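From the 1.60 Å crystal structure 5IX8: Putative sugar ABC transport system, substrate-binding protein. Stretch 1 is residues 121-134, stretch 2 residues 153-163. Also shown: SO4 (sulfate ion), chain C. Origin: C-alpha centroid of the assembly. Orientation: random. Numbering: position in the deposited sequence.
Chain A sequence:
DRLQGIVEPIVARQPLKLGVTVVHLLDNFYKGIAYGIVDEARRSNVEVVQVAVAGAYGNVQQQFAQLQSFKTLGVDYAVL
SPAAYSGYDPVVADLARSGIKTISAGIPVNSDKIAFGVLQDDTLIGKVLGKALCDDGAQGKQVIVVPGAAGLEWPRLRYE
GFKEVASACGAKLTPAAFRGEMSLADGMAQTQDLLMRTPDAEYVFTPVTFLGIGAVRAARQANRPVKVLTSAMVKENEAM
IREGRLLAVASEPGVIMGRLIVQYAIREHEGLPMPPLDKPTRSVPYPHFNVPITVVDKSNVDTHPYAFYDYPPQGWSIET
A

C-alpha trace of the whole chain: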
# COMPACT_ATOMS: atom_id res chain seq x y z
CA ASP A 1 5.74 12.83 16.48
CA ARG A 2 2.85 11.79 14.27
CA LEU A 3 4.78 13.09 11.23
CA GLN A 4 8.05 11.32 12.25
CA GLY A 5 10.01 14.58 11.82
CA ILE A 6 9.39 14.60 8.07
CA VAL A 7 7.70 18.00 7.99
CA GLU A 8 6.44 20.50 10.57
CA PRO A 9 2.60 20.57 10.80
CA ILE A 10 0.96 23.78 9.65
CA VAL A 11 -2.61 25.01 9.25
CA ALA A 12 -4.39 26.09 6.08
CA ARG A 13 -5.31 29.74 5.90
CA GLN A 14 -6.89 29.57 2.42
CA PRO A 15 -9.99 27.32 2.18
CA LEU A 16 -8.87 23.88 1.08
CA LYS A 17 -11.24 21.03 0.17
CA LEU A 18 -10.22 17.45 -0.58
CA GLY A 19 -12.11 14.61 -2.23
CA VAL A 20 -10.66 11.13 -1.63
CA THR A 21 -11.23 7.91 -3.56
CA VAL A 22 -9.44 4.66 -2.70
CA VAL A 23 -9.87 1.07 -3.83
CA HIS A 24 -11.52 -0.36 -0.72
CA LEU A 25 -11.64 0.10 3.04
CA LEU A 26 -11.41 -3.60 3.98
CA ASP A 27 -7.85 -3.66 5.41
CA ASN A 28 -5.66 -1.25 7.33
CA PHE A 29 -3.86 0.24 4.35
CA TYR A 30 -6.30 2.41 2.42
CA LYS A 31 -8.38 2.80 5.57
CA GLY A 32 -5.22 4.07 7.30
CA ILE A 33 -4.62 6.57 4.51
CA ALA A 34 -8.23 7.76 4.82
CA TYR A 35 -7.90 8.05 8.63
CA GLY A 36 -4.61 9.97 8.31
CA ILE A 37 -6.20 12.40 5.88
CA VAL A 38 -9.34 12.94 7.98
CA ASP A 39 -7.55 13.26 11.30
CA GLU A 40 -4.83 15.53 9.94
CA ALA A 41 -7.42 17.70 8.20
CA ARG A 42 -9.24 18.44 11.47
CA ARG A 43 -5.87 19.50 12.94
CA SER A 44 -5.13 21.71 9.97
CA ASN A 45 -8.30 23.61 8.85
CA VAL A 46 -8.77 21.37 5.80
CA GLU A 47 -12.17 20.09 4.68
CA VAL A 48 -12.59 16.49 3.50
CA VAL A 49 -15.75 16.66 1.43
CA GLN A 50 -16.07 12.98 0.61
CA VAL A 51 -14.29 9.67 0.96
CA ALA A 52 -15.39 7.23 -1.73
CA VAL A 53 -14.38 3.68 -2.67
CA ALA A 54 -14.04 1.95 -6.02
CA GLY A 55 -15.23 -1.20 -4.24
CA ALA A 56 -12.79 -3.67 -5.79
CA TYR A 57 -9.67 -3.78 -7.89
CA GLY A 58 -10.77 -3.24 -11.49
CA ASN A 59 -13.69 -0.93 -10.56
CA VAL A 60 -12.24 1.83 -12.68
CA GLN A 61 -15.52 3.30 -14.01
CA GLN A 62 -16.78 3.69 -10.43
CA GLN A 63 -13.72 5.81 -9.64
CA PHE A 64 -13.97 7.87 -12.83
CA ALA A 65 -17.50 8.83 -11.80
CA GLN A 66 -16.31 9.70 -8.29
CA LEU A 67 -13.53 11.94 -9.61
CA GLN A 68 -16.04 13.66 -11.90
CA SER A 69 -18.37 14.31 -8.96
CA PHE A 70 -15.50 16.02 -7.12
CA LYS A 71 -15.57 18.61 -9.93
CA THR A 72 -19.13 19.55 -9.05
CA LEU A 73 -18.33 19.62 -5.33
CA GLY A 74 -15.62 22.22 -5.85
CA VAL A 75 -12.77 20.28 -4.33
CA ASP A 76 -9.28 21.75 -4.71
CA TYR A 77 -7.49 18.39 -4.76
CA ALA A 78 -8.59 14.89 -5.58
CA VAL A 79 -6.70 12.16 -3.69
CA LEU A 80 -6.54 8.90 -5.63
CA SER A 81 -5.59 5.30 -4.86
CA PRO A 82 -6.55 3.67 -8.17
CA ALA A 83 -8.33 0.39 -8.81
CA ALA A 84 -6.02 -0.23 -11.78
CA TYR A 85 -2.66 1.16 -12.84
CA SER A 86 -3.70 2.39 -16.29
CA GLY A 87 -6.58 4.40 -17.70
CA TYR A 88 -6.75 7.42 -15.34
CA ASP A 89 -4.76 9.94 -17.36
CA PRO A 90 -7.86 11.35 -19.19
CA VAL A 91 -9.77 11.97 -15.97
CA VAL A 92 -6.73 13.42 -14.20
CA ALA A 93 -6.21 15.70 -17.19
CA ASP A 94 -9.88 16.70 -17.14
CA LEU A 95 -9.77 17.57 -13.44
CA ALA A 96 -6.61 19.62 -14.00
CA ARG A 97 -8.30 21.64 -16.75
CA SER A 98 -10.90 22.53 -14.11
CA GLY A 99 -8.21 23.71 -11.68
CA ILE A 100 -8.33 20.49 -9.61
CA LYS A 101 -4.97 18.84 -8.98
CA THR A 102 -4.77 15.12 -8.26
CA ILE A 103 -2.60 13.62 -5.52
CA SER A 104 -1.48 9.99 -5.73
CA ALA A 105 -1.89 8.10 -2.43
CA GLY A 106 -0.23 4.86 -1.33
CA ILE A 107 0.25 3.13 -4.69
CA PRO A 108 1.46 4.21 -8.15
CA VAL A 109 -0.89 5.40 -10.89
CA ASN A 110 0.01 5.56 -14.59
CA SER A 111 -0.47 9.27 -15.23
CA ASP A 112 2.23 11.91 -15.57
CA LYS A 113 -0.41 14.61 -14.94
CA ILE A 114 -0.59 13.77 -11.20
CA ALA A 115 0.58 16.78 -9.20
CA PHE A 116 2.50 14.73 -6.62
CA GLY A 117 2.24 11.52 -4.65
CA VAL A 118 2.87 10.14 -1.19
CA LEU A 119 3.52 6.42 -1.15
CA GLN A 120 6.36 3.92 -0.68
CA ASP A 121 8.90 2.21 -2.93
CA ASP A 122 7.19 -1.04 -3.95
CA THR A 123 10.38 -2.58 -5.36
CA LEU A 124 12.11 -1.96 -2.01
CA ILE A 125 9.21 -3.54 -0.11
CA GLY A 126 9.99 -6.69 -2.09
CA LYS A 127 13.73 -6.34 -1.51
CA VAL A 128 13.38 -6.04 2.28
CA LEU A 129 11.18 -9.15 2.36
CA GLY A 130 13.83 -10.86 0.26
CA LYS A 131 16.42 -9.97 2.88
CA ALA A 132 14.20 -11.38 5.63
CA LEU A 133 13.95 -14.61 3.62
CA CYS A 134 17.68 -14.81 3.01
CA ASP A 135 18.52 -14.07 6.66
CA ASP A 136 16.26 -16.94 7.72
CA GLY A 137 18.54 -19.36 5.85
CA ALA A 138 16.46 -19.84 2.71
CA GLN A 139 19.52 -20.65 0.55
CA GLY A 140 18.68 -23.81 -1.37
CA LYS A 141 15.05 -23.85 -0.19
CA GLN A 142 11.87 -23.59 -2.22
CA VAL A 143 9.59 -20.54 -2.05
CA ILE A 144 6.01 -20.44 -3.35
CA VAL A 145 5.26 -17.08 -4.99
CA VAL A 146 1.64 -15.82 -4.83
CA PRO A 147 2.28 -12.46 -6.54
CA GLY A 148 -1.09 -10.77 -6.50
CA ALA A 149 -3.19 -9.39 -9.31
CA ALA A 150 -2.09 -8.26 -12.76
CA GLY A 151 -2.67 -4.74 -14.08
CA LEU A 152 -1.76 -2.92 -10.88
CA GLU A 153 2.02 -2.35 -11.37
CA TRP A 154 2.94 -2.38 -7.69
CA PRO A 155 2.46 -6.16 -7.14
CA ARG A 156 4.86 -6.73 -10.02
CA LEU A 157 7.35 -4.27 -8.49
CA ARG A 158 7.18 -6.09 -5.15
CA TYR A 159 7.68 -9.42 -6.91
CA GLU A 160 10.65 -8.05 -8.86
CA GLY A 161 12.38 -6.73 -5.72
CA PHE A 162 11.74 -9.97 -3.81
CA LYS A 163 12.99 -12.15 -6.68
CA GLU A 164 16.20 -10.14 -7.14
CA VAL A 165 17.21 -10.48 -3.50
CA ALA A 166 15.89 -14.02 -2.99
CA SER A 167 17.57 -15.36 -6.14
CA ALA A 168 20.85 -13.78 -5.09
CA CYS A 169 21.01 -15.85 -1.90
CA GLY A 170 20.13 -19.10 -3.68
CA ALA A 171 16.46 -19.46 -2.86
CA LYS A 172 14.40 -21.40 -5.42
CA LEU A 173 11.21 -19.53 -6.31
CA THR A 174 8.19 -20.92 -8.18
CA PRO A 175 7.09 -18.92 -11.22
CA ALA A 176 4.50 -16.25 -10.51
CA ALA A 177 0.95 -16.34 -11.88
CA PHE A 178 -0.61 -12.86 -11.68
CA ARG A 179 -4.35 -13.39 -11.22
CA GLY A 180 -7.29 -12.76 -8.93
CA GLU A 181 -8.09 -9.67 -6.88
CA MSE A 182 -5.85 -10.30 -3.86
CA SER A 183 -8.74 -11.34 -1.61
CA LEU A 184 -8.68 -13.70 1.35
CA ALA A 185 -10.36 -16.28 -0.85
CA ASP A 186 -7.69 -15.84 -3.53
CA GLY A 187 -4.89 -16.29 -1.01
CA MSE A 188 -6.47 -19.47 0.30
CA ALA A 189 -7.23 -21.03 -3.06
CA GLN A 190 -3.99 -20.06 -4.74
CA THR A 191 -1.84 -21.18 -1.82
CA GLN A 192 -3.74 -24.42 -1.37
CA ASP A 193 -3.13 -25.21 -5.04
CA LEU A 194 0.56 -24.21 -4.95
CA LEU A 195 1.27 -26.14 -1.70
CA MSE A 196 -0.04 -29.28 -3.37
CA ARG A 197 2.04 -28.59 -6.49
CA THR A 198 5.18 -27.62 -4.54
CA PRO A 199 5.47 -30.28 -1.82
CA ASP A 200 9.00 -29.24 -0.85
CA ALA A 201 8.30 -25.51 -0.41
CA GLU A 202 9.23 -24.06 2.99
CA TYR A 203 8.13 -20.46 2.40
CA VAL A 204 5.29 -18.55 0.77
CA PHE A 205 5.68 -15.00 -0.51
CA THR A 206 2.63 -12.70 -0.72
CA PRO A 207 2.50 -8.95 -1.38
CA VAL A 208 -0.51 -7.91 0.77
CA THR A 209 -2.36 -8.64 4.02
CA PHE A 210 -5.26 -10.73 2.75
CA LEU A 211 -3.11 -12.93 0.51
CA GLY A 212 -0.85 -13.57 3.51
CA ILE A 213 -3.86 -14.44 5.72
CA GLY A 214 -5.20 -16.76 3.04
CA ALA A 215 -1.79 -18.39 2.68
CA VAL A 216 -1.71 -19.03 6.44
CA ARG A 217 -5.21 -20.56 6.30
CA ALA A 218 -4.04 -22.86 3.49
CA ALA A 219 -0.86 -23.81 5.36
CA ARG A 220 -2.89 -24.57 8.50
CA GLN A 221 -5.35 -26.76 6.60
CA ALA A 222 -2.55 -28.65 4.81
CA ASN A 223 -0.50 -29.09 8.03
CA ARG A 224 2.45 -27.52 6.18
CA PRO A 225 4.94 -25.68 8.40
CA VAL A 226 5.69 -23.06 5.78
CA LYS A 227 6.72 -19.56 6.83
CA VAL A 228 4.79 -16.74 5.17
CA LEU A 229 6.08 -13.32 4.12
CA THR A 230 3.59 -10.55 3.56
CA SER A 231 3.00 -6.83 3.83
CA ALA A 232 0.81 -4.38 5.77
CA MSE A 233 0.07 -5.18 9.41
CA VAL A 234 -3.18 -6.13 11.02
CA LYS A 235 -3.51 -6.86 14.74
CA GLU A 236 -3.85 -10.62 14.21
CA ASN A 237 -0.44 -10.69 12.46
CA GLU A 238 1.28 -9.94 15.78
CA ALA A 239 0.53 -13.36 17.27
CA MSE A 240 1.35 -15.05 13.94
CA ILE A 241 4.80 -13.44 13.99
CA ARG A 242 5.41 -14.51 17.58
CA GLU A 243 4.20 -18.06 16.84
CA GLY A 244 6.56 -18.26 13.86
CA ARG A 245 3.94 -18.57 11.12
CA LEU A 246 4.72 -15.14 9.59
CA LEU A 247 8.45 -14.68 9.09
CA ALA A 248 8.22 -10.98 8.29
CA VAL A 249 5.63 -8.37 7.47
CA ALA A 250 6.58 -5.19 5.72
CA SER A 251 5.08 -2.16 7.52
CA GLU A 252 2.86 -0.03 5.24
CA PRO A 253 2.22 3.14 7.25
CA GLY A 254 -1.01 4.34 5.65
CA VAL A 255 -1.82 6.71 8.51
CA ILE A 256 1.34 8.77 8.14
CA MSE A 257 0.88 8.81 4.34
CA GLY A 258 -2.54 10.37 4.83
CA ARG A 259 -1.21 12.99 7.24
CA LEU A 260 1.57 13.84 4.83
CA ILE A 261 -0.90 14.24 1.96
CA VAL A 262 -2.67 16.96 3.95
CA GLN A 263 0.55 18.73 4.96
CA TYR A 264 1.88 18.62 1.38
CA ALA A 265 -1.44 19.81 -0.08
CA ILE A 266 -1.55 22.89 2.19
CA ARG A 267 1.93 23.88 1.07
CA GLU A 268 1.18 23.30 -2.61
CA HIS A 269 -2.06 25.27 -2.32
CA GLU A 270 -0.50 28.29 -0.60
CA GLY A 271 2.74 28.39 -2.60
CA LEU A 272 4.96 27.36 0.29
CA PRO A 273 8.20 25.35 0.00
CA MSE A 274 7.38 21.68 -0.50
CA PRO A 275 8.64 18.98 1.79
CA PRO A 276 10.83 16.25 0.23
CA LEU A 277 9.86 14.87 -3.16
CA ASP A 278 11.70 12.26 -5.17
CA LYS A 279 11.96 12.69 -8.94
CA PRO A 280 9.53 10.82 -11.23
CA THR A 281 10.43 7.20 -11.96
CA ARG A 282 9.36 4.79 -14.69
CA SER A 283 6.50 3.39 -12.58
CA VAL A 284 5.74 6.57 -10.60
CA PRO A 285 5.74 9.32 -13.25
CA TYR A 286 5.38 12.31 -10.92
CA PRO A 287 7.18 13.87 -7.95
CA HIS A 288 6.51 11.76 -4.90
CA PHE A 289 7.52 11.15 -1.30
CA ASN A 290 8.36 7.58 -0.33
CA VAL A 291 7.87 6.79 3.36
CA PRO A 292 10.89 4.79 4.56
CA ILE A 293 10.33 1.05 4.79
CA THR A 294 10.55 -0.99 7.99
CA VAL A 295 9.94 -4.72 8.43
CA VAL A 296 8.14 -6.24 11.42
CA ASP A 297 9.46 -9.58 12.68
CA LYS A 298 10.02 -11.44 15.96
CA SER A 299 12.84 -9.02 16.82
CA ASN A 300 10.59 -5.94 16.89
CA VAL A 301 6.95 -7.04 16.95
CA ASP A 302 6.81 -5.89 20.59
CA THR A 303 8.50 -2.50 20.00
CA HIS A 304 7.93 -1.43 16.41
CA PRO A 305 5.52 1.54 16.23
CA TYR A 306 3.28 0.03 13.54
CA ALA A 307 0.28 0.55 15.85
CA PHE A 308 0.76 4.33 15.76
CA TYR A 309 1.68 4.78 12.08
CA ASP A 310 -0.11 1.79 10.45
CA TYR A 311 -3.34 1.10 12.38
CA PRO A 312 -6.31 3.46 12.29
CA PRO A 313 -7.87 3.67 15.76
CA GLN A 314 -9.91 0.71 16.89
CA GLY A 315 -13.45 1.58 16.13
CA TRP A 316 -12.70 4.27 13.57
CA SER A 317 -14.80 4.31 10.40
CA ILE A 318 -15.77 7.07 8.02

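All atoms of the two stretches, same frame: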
# COMPACT_ATOMS: atom_id res chain seq x y z
N ASP A 121 8.18 2.82 -1.81
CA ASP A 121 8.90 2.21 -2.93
C ASP A 121 8.54 0.73 -2.97
O ASP A 121 9.05 -0.07 -2.18
CB ASP A 121 10.40 2.41 -2.72
CG ASP A 121 11.23 1.94 -3.88
OD1 ASP A 121 10.80 1.02 -4.62
OD2 ASP A 121 12.34 2.50 -4.06
N ASP A 122 7.67 0.34 -3.91
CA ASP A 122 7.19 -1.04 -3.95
C ASP A 122 8.31 -2.04 -4.27
O ASP A 122 8.34 -3.13 -3.69
CB ASP A 122 6.03 -1.15 -4.94
CG ASP A 122 4.76 -0.51 -4.38
OD1 ASP A 122 4.16 -1.03 -3.40
OD2 ASP A 122 4.40 0.57 -4.88
N THR A 123 9.26 -1.68 -5.14
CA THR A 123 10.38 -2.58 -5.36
C THR A 123 11.14 -2.85 -4.06
O THR A 123 11.57 -3.99 -3.79
CB THR A 123 11.32 -2.02 -6.42
OG1 THR A 123 10.58 -1.77 -7.61
CG2 THR A 123 12.44 -3.03 -6.70
N LEU A 124 11.32 -1.81 -3.23
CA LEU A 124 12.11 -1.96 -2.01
C LEU A 124 11.34 -2.75 -0.95
O LEU A 124 11.94 -3.46 -0.14
CB LEU A 124 12.54 -0.60 -1.49
CG LEU A 124 13.46 -0.58 -0.28
CD1 LEU A 124 14.70 -1.44 -0.46
CD2 LEU A 124 13.86 0.88 -0.07
N ILE A 125 10.00 -2.66 -0.96
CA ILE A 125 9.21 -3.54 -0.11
C ILE A 125 9.55 -5.00 -0.42
O ILE A 125 9.77 -5.82 0.48
CB ILE A 125 7.70 -3.25 -0.32
CG1 ILE A 125 7.33 -1.93 0.36
CG2 ILE A 125 6.88 -4.40 0.26
CD1 ILE A 125 5.89 -1.55 0.18
N GLY A 126 9.63 -5.34 -1.72
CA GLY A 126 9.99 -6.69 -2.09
C GLY A 126 11.42 -7.03 -1.70
O GLY A 126 11.68 -8.12 -1.19
N LYS A 127 12.34 -6.10 -1.91
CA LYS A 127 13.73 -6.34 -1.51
C LYS A 127 13.88 -6.59 -0.01
O LYS A 127 14.64 -7.46 0.39
CB LYS A 127 14.60 -5.15 -1.93
CG LYS A 127 14.72 -5.04 -3.47
CD LYS A 127 15.86 -4.14 -3.82
CE LYS A 127 16.04 -3.97 -5.29
NZ LYS A 127 17.34 -3.21 -5.52
N VAL A 128 13.18 -5.82 0.83
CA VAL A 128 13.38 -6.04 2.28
C VAL A 128 12.76 -7.37 2.72
O VAL A 128 13.28 -8.03 3.63
CB VAL A 128 12.86 -4.85 3.12
CG1 VAL A 128 13.67 -3.58 2.79
CG2 VAL A 128 11.39 -4.63 2.94
N LEU A 129 11.69 -7.81 2.07
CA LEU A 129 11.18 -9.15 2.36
C LEU A 129 12.14 -10.22 1.86
O LEU A 129 12.30 -11.28 2.49
CB LEU A 129 9.79 -9.33 1.74
CG LEU A 129 8.70 -8.50 2.42
CD1 LEU A 129 7.37 -8.59 1.65
CD2 LEU A 129 8.50 -8.86 3.91
N GLY A 130 12.77 -9.97 0.71
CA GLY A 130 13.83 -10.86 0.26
C GLY A 130 14.96 -11.00 1.26
O GLY A 130 15.47 -12.11 1.49
N LYS A 131 15.37 -9.89 1.87
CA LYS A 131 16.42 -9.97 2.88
C LYS A 131 15.97 -10.77 4.08
O LYS A 131 16.73 -11.59 4.62
CB LYS A 131 16.86 -8.57 3.30
CG LYS A 131 17.91 -8.59 4.46
CD LYS A 131 18.28 -7.17 4.88
CE LYS A 131 19.00 -7.11 6.22
NZ LYS A 131 20.20 -8.01 6.24
N ALA A 132 14.71 -10.58 4.51
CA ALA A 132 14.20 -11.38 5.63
C ALA A 132 14.26 -12.87 5.30
O ALA A 132 14.67 -13.69 6.14
CB ALA A 132 12.78 -10.94 5.96
N LEU A 133 13.87 -13.23 4.08
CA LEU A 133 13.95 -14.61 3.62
C LEU A 133 15.38 -15.11 3.68
O LEU A 133 15.67 -16.16 4.29
CB LEU A 133 13.41 -14.69 2.20
CG LEU A 133 13.48 -16.08 1.56
CD1 LEU A 133 12.25 -16.87 1.95
CD2 LEU A 133 13.57 -15.96 0.04
N CYS A 134 16.29 -14.37 3.07
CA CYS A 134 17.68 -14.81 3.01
C CYS A 134 18.28 -14.95 4.41
O CYS A 134 18.97 -15.94 4.69
CB CYS A 134 18.50 -13.83 2.17
SG CYS A 134 18.00 -13.87 0.41
N GLU A 153 0.63 -2.83 -11.41
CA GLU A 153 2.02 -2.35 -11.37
C GLU A 153 2.72 -2.69 -10.06
O GLU A 153 3.74 -3.38 -10.06
CB GLU A 153 2.08 -0.83 -11.64
CG GLU A 153 3.49 -0.26 -11.90
CD GLU A 153 4.05 -0.63 -13.28
OE1 GLU A 153 3.35 -1.30 -14.07
OE2 GLU A 153 5.20 -0.23 -13.59
N TRP A 154 2.18 -2.22 -8.92
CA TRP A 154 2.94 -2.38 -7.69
C TRP A 154 3.11 -3.83 -7.24
O TRP A 154 4.14 -4.14 -6.65
CB TRP A 154 2.35 -1.50 -6.55
CG TRP A 154 0.88 -1.69 -6.26
CD1 TRP A 154 -0.17 -1.05 -6.87
CD2 TRP A 154 0.30 -2.59 -5.31
NE1 TRP A 154 -1.37 -1.50 -6.36
CE2 TRP A 154 -1.12 -2.45 -5.41
CE3 TRP A 154 0.83 -3.53 -4.43
CZ2 TRP A 154 -1.99 -3.17 -4.61
CZ3 TRP A 154 -0.05 -4.26 -3.64
CH2 TRP A 154 -1.44 -4.08 -3.74
N PRO A 155 2.17 -4.76 -7.50
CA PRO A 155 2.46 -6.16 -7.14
C PRO A 155 3.62 -6.69 -7.94
O PRO A 155 4.44 -7.46 -7.42
CB PRO A 155 1.14 -6.90 -7.47
CG PRO A 155 0.06 -5.80 -7.30
CD PRO A 155 0.78 -4.62 -7.97
N ARG A 156 3.72 -6.30 -9.21
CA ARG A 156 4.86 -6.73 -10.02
C ARG A 156 6.16 -6.15 -9.47
O ARG A 156 7.19 -6.85 -9.41
CB ARG A 156 4.66 -6.34 -11.48
CG ARG A 156 5.70 -7.00 -12.38
CD ARG A 156 5.75 -6.45 -13.80
NE ARG A 156 6.44 -5.18 -13.83
CZ ARG A 156 5.85 -3.99 -13.93
NH1 ARG A 156 4.54 -3.90 -14.16
NH2 ARG A 156 6.58 -2.88 -13.89
N LEU A 157 6.15 -4.87 -9.05
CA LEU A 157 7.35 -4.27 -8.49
C LEU A 157 7.79 -5.01 -7.23
O LEU A 157 8.98 -5.30 -7.05
CB LEU A 157 7.13 -2.78 -8.18
CG LEU A 157 6.80 -1.90 -9.40
CD1 LEU A 157 6.47 -0.50 -8.95
CD2 LEU A 157 7.96 -1.85 -10.40
N ARG A 158 6.83 -5.34 -6.35
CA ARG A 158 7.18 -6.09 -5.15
C ARG A 158 7.76 -7.45 -5.49
O ARG A 158 8.75 -7.88 -4.88
CB ARG A 158 5.96 -6.27 -4.27
CG ARG A 158 5.48 -4.92 -3.73
CD ARG A 158 4.25 -5.03 -2.83
NE ARG A 158 3.84 -3.69 -2.47
CZ ARG A 158 2.99 -3.37 -1.50
NH1 ARG A 158 2.46 -4.31 -0.71
NH2 ARG A 158 2.69 -2.08 -1.31
N TYR A 159 7.15 -8.14 -6.46
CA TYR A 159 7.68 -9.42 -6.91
C TYR A 159 9.10 -9.27 -7.45
O TYR A 159 9.99 -10.06 -7.13
CB TYR A 159 6.75 -10.00 -7.96
CG TYR A 159 7.33 -11.16 -8.71
CD1 TYR A 159 7.68 -12.34 -8.06
CD2 TYR A 159 7.53 -11.08 -10.10
CE1 TYR A 159 8.22 -13.40 -8.77
CE2 TYR A 159 8.05 -12.15 -10.81
CZ TYR A 159 8.39 -13.31 -10.14
OH TYR A 159 8.92 -14.36 -10.86
N GLU A 160 9.32 -8.26 -8.28
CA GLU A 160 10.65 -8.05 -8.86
C GLU A 160 11.71 -7.82 -7.78
O GLU A 160 12.82 -8.38 -7.84
CB GLU A 160 10.62 -6.88 -9.85
CG GLU A 160 9.95 -7.27 -11.17
CD GLU A 160 9.58 -6.08 -12.03
OE1 GLU A 160 9.90 -4.93 -11.64
OE2 GLU A 160 8.97 -6.29 -13.10
N GLY A 161 11.41 -6.98 -6.78
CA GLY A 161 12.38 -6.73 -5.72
C GLY A 161 12.65 -7.97 -4.89
O GLY A 161 13.81 -8.27 -4.57
N PHE A 162 11.59 -8.72 -4.55
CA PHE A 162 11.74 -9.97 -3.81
C PHE A 162 12.59 -10.97 -4.60
O PHE A 162 13.53 -11.56 -4.06
CB PHE A 162 10.35 -10.55 -3.50
CG PHE A 162 10.39 -11.85 -2.77
CD1 PHE A 162 10.75 -11.89 -1.43
CD2 PHE A 162 10.10 -13.04 -3.43
CE1 PHE A 162 10.82 -13.08 -0.74
CE2 PHE A 162 10.19 -14.26 -2.74
CZ PHE A 162 10.51 -14.26 -1.37
N LYS A 163 12.27 -11.15 -5.89
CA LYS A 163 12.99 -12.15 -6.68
C LYS A 163 14.47 -11.82 -6.80
O LYS A 163 15.32 -12.72 -6.77
CB LYS A 163 12.36 -12.26 -8.06
CG LYS A 163 13.07 -13.30 -8.93
CD LYS A 163 12.26 -13.69 -10.16
CE LYS A 163 11.86 -12.45 -10.94
NZ LYS A 163 11.18 -12.81 -12.25
S SO4 C . 1.38 -5.87 -14.21
O1 SO4 C . 2.59 -5.71 -15.00
O2 SO4 C . 0.89 -4.61 -13.67
O3 SO4 C . 1.60 -6.81 -13.09
O4 SO4 C . 0.36 -6.48 -15.07
O HOH W 1 11.31 -3.19 -9.91

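The two helices, 122-134 and 154-163, pack backbone against backbone: their axes approach to 6.3 Å at an angle of 36°, and the CA atoms of Gly 126 and Phe 162 lie 4.1 Å apart. Glycine makes this possible. An ideal CB on Gly 126 would lie 1.9 Å from Arg 158 O, and one on Gly 161 would lie 1.9 Å from Thr 123 O; both positions are clashes.

With the main chains this close, CA-H...O contacts run along the interface in both directions. Thr 123 CA lies 3.5 Å from Leu 157 O (angle at H 164°), Gly 161 CA 3.4 Å from Thr 123 O (172°), and Gly 126 CA 3.3 Å from Arg 158 O (148°). Phe 162 CA approaches Gly 126 O at 3.2 Å, with a more bent angle of 128°.

At the N-terminal end of the first helix, charge supplements this packing. Buried Asp 122, its CB directed toward the second helix, accepts hydrogen bonds at OD1 from Arg 158 NE and from Arg 158 NH2, each 2.8 Å long, within a salt bridge. The extended arginine (chi1 m, chi2 and chi3 t) brings the guanidinium edge to the carboxylate, while Ile 125 CD1 covers one guanidinium face, 3.6 Å from Arg 158 NH2. Nearby, Thr 123 OG1 packs 3.6 Å from Leu 157 CB and lies 2.8 Å from a water that donates to Glu 160 OE1, also at 2.8 Å.

Farther along, Phe 162 (chi1 t) inserts its ring among Gly 126, Leu 129, Gly 130 and Leu 133. Gly 130 N meets the ring edge, 3.5 Å from Phe 162 CD1, and Leu 133 CD2 lies 3.8 Å from Phe 162 CZ. The flat, apolar ring suits this buried pocket. In all, the contact buries 576 Å², summed over both sides.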